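Local coordinates for protein 16S rRNA methyltransferase (PDB 3MQ2) that methylates the N1 position of adenine 1408 in 16S rRNA, using S-adenosyl-L-methionine as methyl donor, and so confers resistance to aminoglycosides such as kanamycin and apramycin, at residues A[42-47]-A[191-196]. Residues are numbered along the deposited sequence; the frame is centred on the assembly and turned at random.
Sequences PYKVAR and GLETSW. With SAH (S-adenosyl-L-homocysteine), chain C.
The long side chain of Lys44 reaches from helix 40-48 to the backbone carbonyl of Gly191, with the carboxylate of Glu193 close by but not in a salt bridge. Lys44 NZ donates to Gly191 O at 2.8 Å, meeting a lone pair in the carbonyl plane with a C=O...N angle of 138°. The reach comes from a chain extended throughout, its CG anti to the backbone N (chi1 168°); a long, flexible chain ending in an ammonium suits it. A cationic donor probably also suits a carbonyl near the C-terminal side of helix 186-191, where the helix dipole is negative. Glu193 crosses the lysine chain at about a right angle, and its bend at chi2 leaves OE2 4.1 Å from Lys44 NZ, near enough for probable electrostatic attraction. The left-handed backbone of Glu193 (phi 60°) ends the helical run and leads the chain to Thr194. Thr194 OG1 accepts from Trp196 N at 3.0 Å, a capping bond at the turn into helix 196-200 that suits a hydroxyl, while Ser195 N makes a weak bond to SAH O and Trp196 turns its ring edge to the ligand. Lys44 thus ties helix 40-48, which packs on strands 52-58 and 83-87 through Pro42 and Ala46, to the cofactor-binding link between helices 186-191 and 196-200; His41 ND1, on the same helix, also hydrogen-bonds Leu192 O.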
loop_
_atom_site.group_PDB
_atom_site.type_symbol
_atom_site.label_atom_id
_atom_site.label_comp_id
_atom_site.label_asym_id
_atom_site.label_seq_id
_atom_site.Cartn_x
_atom_site.Cartn_y
_atom_site.Cartn_z
ATOM N N PRO A 42 3.512 -7.751 -0.091
ATOM C CA PRO A 42 2.268 -8.523 0.020
ATOM C C PRO A 42 2.508 -10.031 -0.038
ATOM O O PRO A 42 1.712 -10.802 0.492
ATOM C CB PRO A 42 1.447 -8.054 -1.193
ATOM C CG PRO A 42 2.454 -7.451 -2.141
ATOM C CD PRO A 42 3.507 -6.832 -1.242
ATOM N N TYR A 43 3.599 -10.447 -0.668
ATOM C CA TYR A 43 3.939 -11.862 -0.686
ATOM C C TYR A 43 4.199 -12.313 0.749
ATOM O O TYR A 43 3.687 -13.345 1.189
ATOM C CB TYR A 43 5.160 -12.119 -1.569
ATOM C CG TYR A 43 5.470 -13.587 -1.731
ATOM C CD1 TYR A 43 4.944 -14.317 -2.790
ATOM C CD2 TYR A 43 6.283 -14.247 -0.817
ATOM C CE1 TYR A 43 5.221 -15.665 -2.942
ATOM C CE2 TYR A 43 6.558 -15.601 -0.959
ATOM C CZ TYR A 43 6.028 -16.302 -2.024
ATOM O OH TYR A 43 6.305 -17.648 -2.171
ATOM N N LYS A 44 4.980 -11.525 1.484
ATOM C CA LYS A 44 5.178 -11.806 2.907
ATOM C C LYS A 44 3.868 -11.795 3.680
ATOM O O LYS A 44 3.593 -12.707 4.455
ATOM C CB LYS A 44 6.165 -10.825 3.552
ATOM C CG LYS A 44 6.152 -10.908 5.088
ATOM C CD LYS A 44 7.321 -10.168 5.714
ATOM C CE LYS A 44 7.407 -10.410 7.221
ATOM N NZ LYS A 44 8.641 -9.805 7.823
ATOM N N VAL A 45 3.046 -10.768 3.469
ATOM C CA VAL A 45 1.779 -10.690 4.182
ATOM C C VAL A 45 0.914 -11.926 3.924
ATOM O O VAL A 45 0.380 -12.521 4.865
ATOM C CB VAL A 45 1.012 -9.390 3.858
ATOM C CG1 VAL A 45 -0.353 -9.365 4.556
ATOM C CG2 VAL A 45 1.839 -8.183 4.275
ATOM N N ALA A 46 0.796 -12.328 2.658
ATOM C CA ALA A 46 -0.013 -13.498 2.326
ATOM C C ALA A 46 0.569 -14.766 2.952
ATOM O O ALA A 46 -0.168 -15.599 3.481
ATOM C CB ALA A 46 -0.162 -13.648 0.803
ATOM N N ARG A 47 1.891 -14.903 2.900
ATOM C CA ARG A 47 2.560 -16.068 3.462
ATOM C C ARG A 47 2.246 -16.184 4.949
ATOM O O ARG A 47 1.964 -17.277 5.464
ATOM C CB ARG A 47 4.068 -15.938 3.268
ATOM C CG ARG A 47 4.880 -16.976 4.019
ATOM C CD ARG A 47 4.809 -18.316 3.327
ATOM N NE ARG A 47 5.496 -18.295 2.040
ATOM C CZ ARG A 47 5.473 -19.298 1.169
ATOM N NH1 ARG A 47 4.792 -20.403 1.445
ATOM N NH2 ARG A 47 6.130 -19.197 0.024
ATOM N N GLY A 191 11.476 -5.158 8.120
ATOM C CA GLY A 191 10.475 -6.170 8.411
ATOM C C GLY A 191 9.280 -6.104 7.478
ATOM O O GLY A 191 8.562 -7.089 7.302
ATOM N N LEU A 192 9.054 -4.937 6.885
ATOM C CA LEU A 192 7.972 -4.781 5.907
ATOM C C LEU A 192 8.254 -5.552 4.625
ATOM O O LEU A 192 7.344 -5.821 3.838
ATOM C CB LEU A 192 7.754 -3.304 5.578
ATOM C CG LEU A 192 7.242 -2.450 6.740
ATOM C CD1 LEU A 192 7.270 -0.971 6.364
ATOM C CD2 LEU A 192 5.856 -2.891 7.151
ATOM N N GLU A 193 9.522 -5.885 4.410
ATOM C CA GLU A 193 9.948 -6.625 3.226
ATOM C C GLU A 193 9.652 -5.913 1.912
ATOM O O GLU A 193 9.094 -6.515 0.995
ATOM C CB GLU A 193 9.313 -8.013 3.202
ATOM C CG GLU A 193 9.740 -8.917 4.331
ATOM C CD GLU A 193 11.080 -9.564 4.085
ATOM O OE1 GLU A 193 11.744 -9.194 3.096
ATOM O OE2 GLU A 193 11.464 -10.448 4.881
ATOM N N THR A 194 10.016 -4.639 1.809
ATOM C CA THR A 194 9.930 -3.966 0.520
ATOM C C THR A 194 11.313 -3.838 -0.128
ATOM O O THR A 194 12.338 -3.941 0.546
ATOM C CB THR A 194 9.226 -2.587 0.615
ATOM O OG1 THR A 194 10.191 -1.535 0.719
ATOM C CG2 THR A 194 8.273 -2.539 1.806
ATOM N N SER A 195 11.330 -3.607 -1.434
ATOM C CA SER A 195 12.577 -3.461 -2.174
ATOM C C SER A 195 13.360 -2.245 -1.697
ATOM O O SER A 195 14.539 -2.082 -2.026
ATOM C CB SER A 195 12.298 -3.332 -3.676
ATOM O OG SER A 195 11.619 -2.121 -3.977
ATOM N N TRP A 196 12.708 -1.388 -0.922
ATOM C CA TRP A 196 13.329 -0.132 -0.530
ATOM C C TRP A 196 14.392 -0.334 0.534
ATOM O O TRP A 196 15.239 0.532 0.731
ATOM C CB TRP A 196 12.279 0.886 -0.078
ATOM C CG TRP A 196 11.422 1.349 -1.213
ATOM C CD1 TRP A 196 10.302 0.738 -1.693
ATOM C CD2 TRP A 196 11.629 2.511 -2.029
ATOM N NE1 TRP A 196 9.794 1.449 -2.755
ATOM C CE2 TRP A 196 10.588 2.542 -2.981
ATOM C CE3 TRP A 196 12.586 3.530 -2.043
ATOM C CZ2 TRP A 196 10.481 3.552 -3.941
ATOM C CZ3 TRP A 196 12.476 4.533 -2.997
ATOM C CH2 TRP A 196 11.432 4.535 -3.932
HETATM N N SAH C . 5.504 -0.239 -1.900
HETATM C CA SAH C . 6.550 -0.814 -2.728
HETATM C CB SAH C . 6.909 0.113 -3.888
HETATM C CG SAH C . 7.062 1.579 -3.498
HETATM S SD SAH C . 7.843 2.539 -4.818
HETATM C C SAH C . 7.772 -1.085 -1.873
HETATM O O SAH C . 8.750 -1.674 -2.332
HETATM O OXT SAH C . 7.792 -0.705 -0.702
HETATM C "C5'" SAH C . 6.240 3.339 -5.086
HETATM C "C4'" SAH C . 5.370 2.554 -6.062
HETATM O "O4'" SAH C . 4.132 3.216 -6.206
HETATM C "C3'" SAH C . 5.972 2.461 -7.465
HETATM O "O3'" SAH C . 5.982 1.116 -7.874
HETATM C "C2'" SAH C . 5.034 3.218 -8.379
HETATM O "O2'" SAH C . 4.865 2.546 -9.614
HETATM C "C1'" SAH C . 3.753 3.213 -7.570
HETATM N N9 SAH C . 2.871 4.360 -7.822
HETATM C C8 SAH C . 3.165 5.698 -7.810
HETATM N N7 SAH C . 2.019 6.382 -8.083
HETATM C C5 SAH C . 1.017 5.481 -8.257
HETATM C C6 SAH C . -0.333 5.610 -8.549
HETATM N N6 SAH C . -0.884 6.810 -8.713
HETATM N N1 SAH C . -1.102 4.474 -8.658
HETATM C C2 SAH C . -0.549 3.223 -8.486
HETATM N N3 SAH C . 0.792 3.092 -8.206
HETATM C C4 SAH C . 1.545 4.212 -8.089
#